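Local coordinates for cupin domain protein (Microcystis aeruginosa DIANCHI905, PDB 5ZBF) that probably acts as an iron-containing cupin-superfamily isomerase in making the Choi moiety of aeruginosins, and binds 4-hydroxyphenylpyruvic acid, at residues E41-Q44 against S48-G51; D74-D79 against H84-P89; V17-F22 against I28-V33; P126-K131 against I137-I142. All coordinates share one frame; numbering follows the deposited sequence. Where two conformers were deposited one is given.

How the interactions relate
Along the chain interaction 3 comes first, followed by interactions 1, 2 and 4. Interactions 1 and 2, with centres 7 Å apart, build one iron site: strand 48-55 pairs with strand 74-78, strand 39-43 pairs with strand 84-87, and both contacts touch the metal and the bound ligand. Interaction 3 is a hairpin whose centre lies 13 Å from that of interaction 1, and its Gln30 reaches the same ligand. Interaction 4, a hairpin centred 24 Å from interaction 1, belongs to the second cupin half of the chain. It still meets the first half, since Ile137 packs on Ile50. The chain is thus bicupin in layout, with this ligand site in the first half.

Interaction 1 (E41-Q44 against S48-G51). With FE2 (Fe (II) ion), chain C; ENO (3-(4-hydroxy-phenyl)pyruvic acid), chain B.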
loop_
_atom_site.group_PDB
_atom_site.type_symbol
_atom_site.label_atom_id
_atom_site.label_comp_id
_atom_site.label_asym_id
_atom_site.label_seq_id
_atom_site.Cartn_x
_atom_site.Cartn_y
_atom_site.Cartn_z
ATOM N N GLU A 41 17.405 12.508 2.084
ATOM C CA GLU A 41 18.648 11.854 2.463
ATOM C C GLU A 41 18.417 10.390 2.779
ATOM O O GLU A 41 17.403 10.024 3.382
ATOM C CB GLU A 41 19.279 12.543 3.681
ATOM C CG GLU A 41 20.734 12.179 3.901
ATOM N N SER A 42 19.359 9.551 2.372
ATOM C CA SER A 42 19.267 8.125 2.635
ATOM C C SER A 42 19.218 7.866 4.134
ATOM O O SER A 42 19.895 8.553 4.916
ATOM C CB SER A 42 20.452 7.381 2.016
ATOM O OG SER A 42 20.513 7.602 0.617
ATOM N N HIS A 43 18.416 6.886 4.530
ATOM C CA HIS A 43 18.392 6.441 5.905
ATOM C C HIS A 43 18.295 4.932 5.951
ATOM O O HIS A 43 18.143 4.280 4.926
ATOM C CB HIS A 43 17.285 7.125 6.719
ATOM C CG HIS A 43 15.890 6.712 6.361
ATOM N ND1 HIS A 43 14.787 7.322 6.915
ATOM C CD2 HIS A 43 15.415 5.759 5.522
ATOM C CE1 HIS A 43 13.690 6.764 6.439
ATOM N NE2 HIS A 43 14.047 5.805 5.605
ATOM N N GLN A 44 18.418 4.383 7.146
ATOM C CA GLN A 44 18.206 2.966 7.345
ATOM C C GLN A 44 17.472 2.764 8.650
ATOM O O GLN A 44 17.541 3.594 9.558
ATOM C CB GLN A 44 19.524 2.183 7.301
ATOM C CG GLN A 44 20.601 2.669 8.249
ATOM C CD GLN A 44 21.988 2.254 7.801
ATOM O OE1 GLN A 44 22.843 3.101 7.553
ATOM N NE2 GLN A 44 22.214 0.950 7.669
ATOM N N SER A 48 11.731 -3.530 7.563
ATOM C CA SER A 48 11.664 -3.661 6.114
ATOM C C SER A 48 10.576 -2.744 5.592
ATOM O O SER A 48 9.594 -2.468 6.293
ATOM C CB SER A 48 11.338 -5.094 5.714
ATOM O OG SER A 48 12.325 -5.988 6.182
ATOM N N GLN A 49 10.747 -2.294 4.357
ATOM C CA GLN A 49 9.877 -1.280 3.781
ATOM C C GLN A 49 9.578 -1.568 2.321
ATOM O O GLN A 49 10.458 -1.970 1.552
ATOM C CB GLN A 49 10.547 0.086 3.916
ATOM C CG GLN A 49 9.774 1.261 3.338
ATOM C CD GLN A 49 10.558 2.553 3.415
ATOM O OE1 GLN A 49 10.744 3.256 2.418
ATOM N NE2 GLN A 49 11.038 2.860 4.605
ATOM N N ILE A 50 8.320 -1.356 1.958
ATOM C CA ILE A 50 7.876 -1.383 0.574
ATOM C C ILE A 50 6.964 -0.194 0.351
ATOM O O ILE A 50 6.408 0.342 1.304
ATOM C CB ILE A 50 7.087 -2.668 0.238
ATOM C CG1 ILE A 50 5.876 -2.838 1.172
ATOM C CG2 ILE A 50 8.002 -3.883 0.335
ATOM C CD1 ILE A 50 5.000 -4.031 0.856
ATOM N N GLY A 51 6.779 0.191 -0.904
ATOM C CA GLY A 51 5.851 1.264 -1.214
ATOM C C GLY A 51 5.665 1.513 -2.686
ATOM O O GLY A 51 6.359 0.932 -3.504
HETATM FE FE FE2 C . 12.568 4.252 5.108
HETATM O O4 ENO B . 11.733 5.545 3.664
HETATM C C9 ENO B . 11.795 9.798 4.542
HETATM C C8 ENO B . 12.890 10.614 4.830
HETATM C C7 ENO B . 14.162 10.275 4.362
HETATM C C6 ENO B . 14.330 9.120 3.604
HETATM C C5 ENO B . 13.235 8.306 3.316
HETATM C C4 ENO B . 11.964 8.640 3.781
HETATM O O3 ENO B . 15.238 11.066 4.643
HETATM C C3 ENO B . 10.791 7.731 3.463
HETATM C C2 ENO B . 11.025 6.412 4.184
HETATM C C1 ENO B . 10.441 6.172 5.507
HETATM O O2 ENO B . 9.494 6.883 5.935
HETATM O O1 ENO B . 10.920 5.241 6.195
#
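The iron(II) ion is gripped from both segments, by NE2 of His43 at 2.2 Å and by the side-chain amide of Gln49. The two ligands stand on opposite sides of the metal: His43 NE2 lies 4.3 Å from the Gln49 atom modelled as NE2, nearly the sum of the two metal bonds. The oxygen and nitrogen of that amide may be interchanged in the model. Gln49 reaches inward with an extended chain, its CG anti to the backbone N (chi1 179°).

The 4-hydroxyphenylpyruvate chelates the same ion through its keto oxygen O4, 2.1 Å from the iron, and its carboxylate oxygen O1, 2.2 Å from the iron, closing a five-membered ring. Its aromatic ring covers one face of the His43 imidazole, with ligand C6 3.7 Å above that plane and over its centre. A chi1 of 70° on His43, which sets CG between the backbone N and carbonyl carbon, brings the imidazole into this position. At the far end the phenol O3 donates to the carbonyl O of Glu41 over 2.7 Å, so the ligand is held at head and tail. Lys100 and Gln30 are also hydrogen-bonded to the ligand.

His45 and His84 complete six coordination. The spacing of His43, His45 and Gln49 follows the first cupin motif, with glutamine where the classical motif has glutamate, as in the metal site of a cupin barrel.

Interaction 2 (D74-D79 against H84-P89); sequences DIHVAD and HGFVNP. With FE2 (Fe (II) ion), chain C; ENO (3-(4-hydroxy-phenyl)pyruvic acid), chain B.
The second cupin motif supplies His84 to the iron site, and here it faces strand 74-78 through two side-chain pairs, Ala78 with His84 and His76 with Phe86. The backbones stay apart, the nearest CA atoms, of Ala78 and His84, being 6.8 Å from each other; the two strands belong to different sheets, so side chains alone bridge them.

His84 binds the iron through NE2, 2.1 Å from the iron, while its ND1 is hydrogen-bonded to the backbone O of Val82, so both ring nitrogens are tied down and the ring's rotation is fixed. The methyl of Ala78 sits over one imidazole face in a CH-pi contact, CB lying 4.0 Å from the centroid of the His84 ring and 22° off its normal. In the ring plane, at the edge, stands the keto O4 of the ligand.

With its CG anti to the carbonyl carbon (chi1 -58°), Phe86 turns its edge to the face of His76, a T-shaped pair with ring centroids 5.2 Å apart and planes at 71°. The leading atom is Phe86 CZ, 3.9 Å from His76 NE2 and displaced toward the imidazole rim. The polar partner of that nitrogen is the side-chain amide of Gln49. Another edge carbon, Phe86 CE2, lies 3.8 Å from ligand O4, so one ring serves both neighbours. With a serine in place of Phe86, the His76 face would probably lose its aromatic cover and a gap would open beside the ligand's keto group.

His84 and Phe86 line the ligand pocket, backed by Ala78 and His76 from strand 74-78, in a metal site inside a cupin beta-barrel.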
loop_
_atom_site.group_PDB
_atom_site.type_symbol
_atom_site.label_atom_id
_atom_site.label_comp_id
_atom_site.label_asym_id
_atom_site.label_seq_id
_atom_site.Cartn_x
_atom_site.Cartn_y
_atom_site.Cartn_z
ATOM N N ASP A 74 5.203 0.585 -10.089
ATOM C CA ASP A 74 6.401 0.060 -9.470
ATOM C C ASP A 74 6.280 0.052 -7.943
ATOM O O ASP A 74 5.618 0.903 -7.347
ATOM C CB ASP A 74 7.612 0.875 -9.931
ATOM C CG ASP A 74 7.793 0.856 -11.455
ATOM O OD1 ASP A 74 7.611 -0.209 -12.076
ATOM O OD2 ASP A 74 8.084 1.920 -12.047
ATOM N N ILE A 75 6.874 -0.973 -7.336
ATOM C CA ILE A 75 6.948 -1.017 -5.893
ATOM C C ILE A 75 8.429 -1.085 -5.495
ATOM O O ILE A 75 9.205 -1.898 -5.997
ATOM C CB ILE A 75 6.008 -2.104 -5.276
ATOM C CG1 ILE A 75 6.740 -3.301 -4.684
ATOM C CG2 ILE A 75 4.926 -2.562 -6.254
ATOM C CD1 ILE A 75 6.811 -3.220 -3.183
ATOM N N HIS A 76 8.829 -0.162 -4.618
ATOM C CA HIS A 76 10.204 -0.174 -4.106
ATOM C C HIS A 76 10.261 -1.143 -2.936
ATOM O O HIS A 76 9.278 -1.301 -2.208
ATOM C CB HIS A 76 10.711 1.236 -3.726
ATOM C CG HIS A 76 10.173 1.767 -2.431
ATOM N ND1 HIS A 76 9.101 2.624 -2.373
ATOM C CD2 HIS A 76 10.573 1.577 -1.150
ATOM C CE1 HIS A 76 8.854 2.938 -1.113
ATOM N NE2 HIS A 76 9.731 2.309 -0.349
ATOM N N VAL A 77 11.413 -1.795 -2.765
ATOM C CA VAL A 77 11.593 -2.796 -1.718
ATOM C C VAL A 77 12.937 -2.541 -1.030
ATOM O O VAL A 77 13.996 -2.667 -1.652
ATOM C CB VAL A 77 11.556 -4.230 -2.299
ATOM C CG1 VAL A 77 11.628 -5.277 -1.191
ATOM C CG2 VAL A 77 10.305 -4.450 -3.146
ATOM N N ALA A 78 12.881 -2.151 0.241
ATOM C CA ALA A 78 14.086 -1.908 1.041
ATOM C C ALA A 78 14.079 -2.865 2.225
ATOM O O ALA A 78 13.329 -2.667 3.189
ATOM C CB ALA A 78 14.114 -0.467 1.523
ATOM N N ASP A 79 14.900 -3.913 2.147
ATOM C CA ASP A 79 14.986 -4.881 3.239
ATOM C C ASP A 79 15.610 -4.254 4.488
ATOM O O ASP A 79 16.052 -3.112 4.446
ATOM C CB ASP A 79 15.772 -6.110 2.789
ATOM C CG ASP A 79 14.973 -7.002 1.831
ATOM O OD1 ASP A 79 13.734 -6.837 1.693
ATOM O OD2 ASP A 79 15.594 -7.875 1.213
ATOM N N HIS A 84 18.375 3.560 2.039
ATOM C CA HIS A 84 17.527 4.003 0.937
ATOM C C HIS A 84 17.195 5.473 1.057
ATOM O O HIS A 84 16.954 5.986 2.157
ATOM C CB HIS A 84 16.259 3.167 0.849
ATOM C CG HIS A 84 15.444 3.160 2.103
ATOM N ND1 HIS A 84 15.756 2.371 3.187
ATOM C CD2 HIS A 84 14.305 3.817 2.430
ATOM C CE1 HIS A 84 14.855 2.558 4.135
ATOM N NE2 HIS A 84 13.967 3.432 3.698
ATOM N N GLY A 85 17.185 6.142 -0.091
ATOM C CA GLY A 85 16.818 7.558 -0.178
ATOM C C GLY A 85 15.995 7.777 -1.429
ATOM O O GLY A 85 15.801 6.847 -2.214
ATOM N N PHE A 86 15.526 9.012 -1.617
ATOM C CA PHE A 86 14.655 9.353 -2.734
ATOM C C PHE A 86 14.894 10.766 -3.248
ATOM O O PHE A 86 15.307 11.656 -2.499
ATOM C CB PHE A 86 13.177 9.259 -2.319
ATOM C CG PHE A 86 12.764 7.903 -1.812
ATOM C CD1 PHE A 86 12.354 6.908 -2.692
ATOM C CD2 PHE A 86 12.746 7.636 -0.445
ATOM C CE1 PHE A 86 11.964 5.666 -2.218
ATOM C CE2 PHE A 86 12.353 6.397 0.037
ATOM C CZ PHE A 86 11.958 5.410 -0.855
ATOM N N VAL A 87 14.622 10.962 -4.531
ATOM C CA VAL A 87 14.448 12.293 -5.094
ATOM C C VAL A 87 13.100 12.334 -5.803
ATOM O O VAL A 87 12.738 11.405 -6.518
ATOM C CB VAL A 87 15.555 12.641 -6.112
ATOM C CG1 VAL A 87 15.212 13.913 -6.888
ATOM C CG2 VAL A 87 16.901 12.760 -5.405
ATOM N N ASN A 88 12.354 13.404 -5.592
ATOM C CA ASN A 88 11.188 13.686 -6.418
ATOM C C ASN A 88 11.668 14.459 -7.652
ATOM O O ASN A 88 12.059 15.632 -7.530
ATOM C CB ASN A 88 10.155 14.486 -5.633
ATOM C CG ASN A 88 8.948 14.870 -6.475
ATOM O OD1 ASN A 88 8.853 14.507 -7.648
ATOM N ND2 ASN A 88 8.031 15.616 -5.885
ATOM N N PRO A 89 11.645 13.818 -8.839
ATOM C CA PRO A 89 12.184 14.446 -10.050
ATOM C C PRO A 89 11.253 15.485 -10.690
ATOM O O PRO A 89 11.644 16.131 -11.674
ATOM C CB PRO A 89 12.346 13.254 -11.001
ATOM C CG PRO A 89 11.213 12.372 -10.629
ATOM C CD PRO A 89 11.109 12.464 -9.134
HETATM FE FE FE2 C . 12.568 4.252 5.108
HETATM O O4 ENO B . 11.733 5.545 3.664
HETATM C C9 ENO B . 11.795 9.798 4.542
HETATM C C8 ENO B . 12.890 10.614 4.830
HETATM C C7 ENO B . 14.162 10.275 4.362
HETATM C C6 ENO B . 14.330 9.120 3.604
HETATM C C5 ENO B . 13.235 8.306 3.316
HETATM C C4 ENO B . 11.964 8.640 3.781
HETATM O O3 ENO B . 15.238 11.066 4.643
HETATM C C3 ENO B . 10.791 7.731 3.463
HETATM C C2 ENO B . 11.025 6.412 4.184
HETATM C C1 ENO B . 10.441 6.172 5.507
HETATM O O2 ENO B . 9.494 6.883 5.935
HETATM O O1 ENO B . 10.920 5.241 6.195
#

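Interaction 3 (V17-F22 against I28-V33)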
loop_
_atom_site.group_PDB
_atom_site.type_symbol
_atom_site.label_atom_id
_atom_site.label_comp_id
_atom_site.label_asym_id
_atom_site.label_seq_id
_atom_site.Cartn_x
_atom_site.Cartn_y
_atom_site.Cartn_z
ATOM N N VAL A 17 8.413 16.181 3.747
ATOM C CA VAL A 17 7.596 14.968 3.835
ATOM C C VAL A 17 6.486 15.090 4.869
ATOM O O VAL A 17 6.736 15.335 6.044
ATOM C CB VAL A 17 8.451 13.730 4.189
ATOM C CG1 VAL A 17 7.579 12.483 4.269
ATOM C CG2 VAL A 17 9.562 13.536 3.172
ATOM N N GLU A 18 5.252 14.907 4.417
ATOM C CA GLU A 18 4.112 14.819 5.307
ATOM C C GLU A 18 3.522 13.428 5.200
ATOM O O GLU A 18 3.417 12.874 4.090
ATOM C CB GLU A 18 3.089 15.876 4.935
ATOM C CG GLU A 18 3.604 17.269 5.243
ATOM C CD GLU A 18 2.718 18.353 4.694
ATOM O OE1 GLU A 18 2.181 18.192 3.577
ATOM O OE2 GLU A 18 2.579 19.372 5.375
ATOM N N LEU A 19 3.166 12.864 6.351
ATOM C CA LEU A 19 2.663 11.499 6.427
ATOM C C LEU A 19 1.341 11.432 7.187
ATOM O O LEU A 19 1.098 12.231 8.098
ATOM C CB LEU A 19 3.669 10.602 7.143
ATOM C CG LEU A 19 5.104 10.480 6.607
ATOM C CD1 LEU A 19 5.915 9.598 7.539
ATOM C CD2 LEU A 19 5.141 9.904 5.202
ATOM N N GLU A 20 0.492 10.487 6.770
ATOM C CA GLU A 20 -0.653 10.026 7.553
ATOM C C GLU A 20 -0.320 8.595 7.958
ATOM O O GLU A 20 -0.222 7.705 7.102
ATOM C CB GLU A 20 -1.942 10.074 6.728
ATOM C CG GLU A 20 -2.399 11.494 6.385
ATOM C CD GLU A 20 -2.869 12.330 7.579
ATOM O OE1 GLU A 20 -3.215 11.784 8.653
ATOM O OE2 GLU A 20 -2.913 13.574 7.434
ATOM N N VAL A 21 -0.134 8.387 9.256
ATOM C CA VAL A 21 0.450 7.146 9.767
ATOM C C VAL A 21 -0.633 6.294 10.431
ATOM O O VAL A 21 -1.305 6.742 11.363
ATOM C CB VAL A 21 1.573 7.426 10.783
ATOM C CG1 VAL A 21 2.127 6.110 11.302
ATOM C CG2 VAL A 21 2.674 8.264 10.140
ATOM N N PHE A 22 -0.797 5.070 9.938
ATOM C CA PHE A 22 -1.824 4.172 10.429
ATOM C C PHE A 22 -1.172 2.929 11.040
ATOM O O PHE A 22 -0.335 2.284 10.401
ATOM C CB PHE A 22 -2.711 3.658 9.306
ATOM C CG PHE A 22 -3.407 4.703 8.461
ATOM C CD1 PHE A 22 -4.786 4.871 8.546
ATOM C CD2 PHE A 22 -2.720 5.414 7.491
ATOM C CE1 PHE A 22 -5.444 5.760 7.716
ATOM C CE2 PHE A 22 -3.378 6.305 6.654
ATOM C CZ PHE A 22 -4.741 6.479 6.769
ATOM N N ILE A 28 3.094 -0.845 10.095
ATOM C CA ILE A 28 2.731 0.555 9.919
ATOM C C ILE A 28 2.467 0.811 8.440
ATOM O O ILE A 28 3.298 0.483 7.587
ATOM C CB ILE A 28 3.862 1.481 10.404
ATOM C CG1 ILE A 28 4.083 1.315 11.909
ATOM C CG2 ILE A 28 3.550 2.931 10.067
ATOM C CD1 ILE A 28 5.485 1.679 12.345
ATOM N N PHE A 29 1.308 1.386 8.142
ATOM C CA PHE A 29 0.978 1.834 6.800
ATOM C C PHE A 29 0.955 3.351 6.834
ATOM O O PHE A 29 0.356 3.938 7.740
ATOM C CB PHE A 29 -0.397 1.296 6.381
ATOM C CG PHE A 29 -0.874 1.799 5.039
ATOM C CD1 PHE A 29 -0.677 1.047 3.890
ATOM C CD2 PHE A 29 -1.509 3.036 4.918
ATOM C CE1 PHE A 29 -1.096 1.511 2.652
ATOM C CE2 PHE A 29 -1.916 3.510 3.686
ATOM C CZ PHE A 29 -1.739 2.733 2.548
ATOM N N GLN A 30 1.585 3.987 5.858
ATOM C CA GLN A 30 1.513 5.444 5.762
ATOM C C GLN A 30 1.222 5.953 4.366
ATOM O O GLN A 30 1.709 5.418 3.383
ATOM C CB GLN A 30 2.792 6.091 6.318
ATOM C CG GLN A 30 4.064 5.691 5.601
ATOM C CD GLN A 30 5.332 6.031 6.383
ATOM O OE1 GLN A 30 5.341 6.020 7.607
ATOM N NE2 GLN A 30 6.404 6.309 5.669
ATOM N N LEU A 31 0.396 6.995 4.292
ATOM C CA LEU A 31 0.236 7.758 3.071
ATOM C C LEU A 31 1.210 8.930 3.163
ATOM O O LEU A 31 1.312 9.562 4.221
ATOM C CB LEU A 31 -1.202 8.273 2.933
ATOM C CG LEU A 31 -2.331 7.261 2.795
ATOM C CD1 LEU A 31 -3.683 7.954 2.905
ATOM C CD2 LEU A 31 -2.210 6.505 1.482
ATOM N N SER A 32 1.919 9.179 2.068
ATOM C CA SER A 32 2.998 10.171 1.997
ATOM C C SER A 32 2.693 11.273 0.996
ATOM O O SER A 32 2.116 11.012 -0.053
ATOM C CB SER A 32 4.293 9.494 1.538
ATOM O OG SER A 32 4.858 8.697 2.560
ATOM N N VAL A 33 3.117 12.495 1.315
ATOM C CA VAL A 33 3.145 13.579 0.360
ATOM C C VAL A 33 4.564 14.146 0.422
ATOM O O VAL A 33 4.982 14.694 1.456
ATOM C CB VAL A 33 2.120 14.686 0.665
ATOM C CG1 VAL A 33 2.167 15.744 -0.429
ATOM C CG2 VAL A 33 0.716 14.097 0.800
#
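Strands 17-22 and 28-33 run antiparallel, their axes 4.6 Å apart at 156°, and six backbone bonds join the hydrogen-bonded pairs Glu18-Val33, Glu20-Leu31 and Phe22-Phe29. The shortest runs from Phe22 N to Phe29 O, 2.7 Å.

On the face that carries Phe22, Phe29 and Leu31, the two aromatic side chains point the same way, and the edge of Phe29 is turned to the face of Phe22. Phe29 CG is anti to the backbone N (chi1 175°) while Phe22 CG is anti to the carbonyl carbon, which brings the rings together. The stack is an offset edge-to-face one, with centroids 5.8 Å apart and planes at 69°, and Phe22 CD2 meets Phe29 CD2 at 3.7 Å. Next to CD2 on the same side of the ring, Phe22 CE2 lies 4.1 Å from Leu31 CD1, near the ring plane. An alanine at Phe22 is likely to strip the Phe29 edge of its partner and leave a gap beside Leu31.

The opposite face carries Val21, whose CG1 touches Ile28 CG2 at 3.7 Å, and Leu19, whose CD1 lies 3.6 Å from Gln30 OE1. Gln30 NE2 is hydrogen-bonded to Asp98 and to ligand O2.

This hairpin is flanked by strand 9-14 beside 17-24 and by strand 94-101 beside 27-34, while Phe29 also reaches Phe160 of the second cupin half.

Interaction 4 (P126-K131 against I137-I142); sequences PCQSVK and IVMMKI
The amide of Gln128 is the flat side-chain group that meets the opposing strand, and it does so at its oxygen end rather than over a face: OE1 lies 3.6 Å from CE of Met139. These two side chains run side by side in the same direction. Met139 leaves the backbone with CG anti to N (chi1 -174°) and bends at its last torsion (chi3 66°), which turns the methyl to the amide oxygen. At the other end of the amide, NE2 makes a weak hydrogen bond to Asn117.

Beneath them the backbones are antiparallel, with axes at 168°. Gln128 and Met139 form a hydrogen-bonded pair, each N bonded to the other's O; the bond from Met139 N to Gln128 O is 2.8 Å long. Val130 and Ile137 make the next such pair.

On the face of Cys127, Ser129 and Val138 the contact is apolar: Cys127 CB meets Met140 CB at 3.8 Å and Val138 CG1 at the same distance.

Towards Pro126 the strands part. Pro126 O is 4.5 Å from Lys141 N, too far for a direct bond, and two waters fill in. One donates to Pro126 O and accepts from Lys141 N at 3.0 Å; the other donates to Pro126 O and also to Lys141 O, 2.8 Å away. The carbonyl of Pro126 therefore receives two water bonds.

This hairpin lies between strand 112-119, paired with 126-131, and strand 201-208, paired with 135-142, with Leu115 and Ile204 of those strands both touching Met139.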
loop_
_atom_site.group_PDB
_atom_site.type_symbol
_atom_site.label_atom_id
_atom_site.label_comp_id
_atom_site.label_asym_id
_atom_site.label_seq_id
_atom_site.Cartn_x
_atom_site.Cartn_y
_atom_site.Cartn_z
ATOM N N PRO A 126 -10.232 -9.354 -13.045
ATOM C CA PRO A 126 -8.896 -8.985 -13.498
ATOM C C PRO A 126 -8.210 -8.044 -12.500
ATOM O O PRO A 126 -8.856 -7.191 -11.901
ATOM C CB PRO A 126 -9.143 -8.271 -14.833
ATOM C CG PRO A 126 -10.599 -7.943 -14.863
ATOM C CD PRO A 126 -11.282 -8.944 -13.995
ATOM N N CYS A 127 -6.908 -8.222 -12.325
ATOM C CA CYS A 127 -6.145 -7.385 -11.414
ATOM C C CYS A 127 -4.731 -7.217 -11.946
ATOM O O CYS A 127 -4.361 -7.794 -12.955
ATOM C CB CYS A 127 -6.118 -7.997 -10.013
ATOM S SG CYS A 127 -5.147 -9.517 -9.870
ATOM N N GLN A 128 -3.956 -6.379 -11.273
ATOM C CA GLN A 128 -2.540 -6.327 -11.514
ATOM C C GLN A 128 -1.897 -6.565 -10.161
ATOM O O GLN A 128 -2.314 -5.972 -9.161
ATOM C CB GLN A 128 -2.142 -4.964 -12.047
ATOM C CG GLN A 128 -2.942 -4.520 -13.255
ATOM C CD GLN A 128 -2.175 -3.532 -14.096
ATOM O OE1 GLN A 128 -2.266 -2.321 -13.890
ATOM N NE2 GLN A 128 -1.387 -4.045 -15.036
ATOM N N SER A 129 -0.895 -7.433 -10.125
ATOM C CA SER A 129 -0.327 -7.825 -8.862
ATOM C C SER A 129 1.140 -8.167 -8.987
ATOM O O SER A 129 1.666 -8.345 -10.093
ATOM C CB SER A 129 -1.074 -9.042 -8.334
ATOM O OG SER A 129 -0.851 -10.152 -9.184
ATOM N N VAL A 130 1.791 -8.245 -7.835
ATOM C CA VAL A 130 3.123 -8.839 -7.745
ATOM C C VAL A 130 3.333 -9.345 -6.324
ATOM O O VAL A 130 2.758 -8.819 -5.365
ATOM C CB VAL A 130 4.225 -7.846 -8.176
ATOM C CG1 VAL A 130 4.344 -6.695 -7.183
ATOM C CG2 VAL A 130 5.563 -8.553 -8.378
ATOM N N LYS A 131 4.138 -10.388 -6.219
ATOM C CA LYS A 131 4.451 -11.019 -4.948
ATOM C C LYS A 131 5.911 -10.780 -4.632
ATOM O O LYS A 131 6.781 -10.950 -5.501
ATOM C CB LYS A 131 4.188 -12.523 -5.026
ATOM C CG LYS A 131 2.738 -12.876 -5.285
ATOM N N ILE A 137 1.033 -7.402 -3.392
ATOM C CA ILE A 137 0.231 -6.213 -3.678
ATOM C C ILE A 137 -0.688 -6.514 -4.859
ATOM O O ILE A 137 -0.252 -7.060 -5.864
ATOM C CB ILE A 137 1.121 -4.978 -3.930
ATOM C CG1 ILE A 137 1.878 -4.634 -2.633
ATOM C CG2 ILE A 137 0.288 -3.783 -4.393
ATOM C CD1 ILE A 137 2.847 -3.485 -2.763
ATOM N N VAL A 138 -1.960 -6.169 -4.701
ATOM C CA VAL A 138 -2.977 -6.384 -5.723
ATOM C C VAL A 138 -3.709 -5.072 -5.955
ATOM O O VAL A 138 -4.187 -4.468 -5.013
ATOM C CB VAL A 138 -3.992 -7.455 -5.277
ATOM C CG1 VAL A 138 -5.010 -7.721 -6.386
ATOM C CG2 VAL A 138 -3.260 -8.730 -4.876
ATOM N N MET A 139 -3.778 -4.637 -7.208
ATOM C CA MET A 139 -4.572 -3.470 -7.604
ATOM C C MET A 139 -5.642 -3.967 -8.563
ATOM O O MET A 139 -5.341 -4.711 -9.493
ATOM C CB MET A 139 -3.699 -2.441 -8.315
ATOM C CG MET A 139 -4.408 -1.133 -8.631
ATOM S SD MET A 139 -3.321 0.169 -9.256
ATOM C CE MET A 139 -2.801 -0.503 -10.828
ATOM N N MET A 140 -6.882 -3.548 -8.348
ATOM C CA MET A 140 -7.986 -4.068 -9.146
ATOM C C MET A 140 -9.169 -3.129 -9.166
ATOM O O MET A 140 -9.418 -2.415 -8.199
ATOM C CB MET A 140 -8.432 -5.409 -8.584
ATOM C CG MET A 140 -9.034 -5.337 -7.198
ATOM S SD MET A 140 -9.282 -6.979 -6.515
ATOM C CE MET A 140 -10.519 -7.635 -7.622
ATOM N N LYS A 141 -9.914 -3.170 -10.267
ATOM C CA LYS A 141 -11.130 -2.381 -10.388
ATOM C C LYS A 141 -12.290 -3.185 -9.837
ATOM O O LYS A 141 -12.493 -4.344 -10.232
ATOM C CB LYS A 141 -11.392 -1.996 -11.843
ATOM C CG LYS A 141 -10.539 -0.834 -12.305
ATOM C CD LYS A 141 -11.079 -0.180 -13.568
ATOM C CE LYS A 141 -10.677 1.285 -13.644
ATOM N NZ LYS A 141 -9.235 1.461 -13.951
ATOM N N ILE A 142 -13.023 -2.577 -8.914
ATOM C CA ILE A 142 -14.271 -3.130 -8.392
ATOM C C ILE A 142 -15.392 -2.484 -9.199
ATOM O O ILE A 142 -15.659 -1.301 -9.029
ATOM C CB ILE A 142 -14.469 -2.807 -6.891
ATOM C CG1 ILE A 142 -13.237 -3.218 -6.055
ATOM C CG2 ILE A 142 -15.734 -3.484 -6.363
ATOM C CD1 ILE A 142 -12.874 -4.689 -6.131
HETATM O O HOH W 1 -8.658 -4.425 -12.631
HETATM O O HOH W 2 -11.350 -5.804 -12.269
#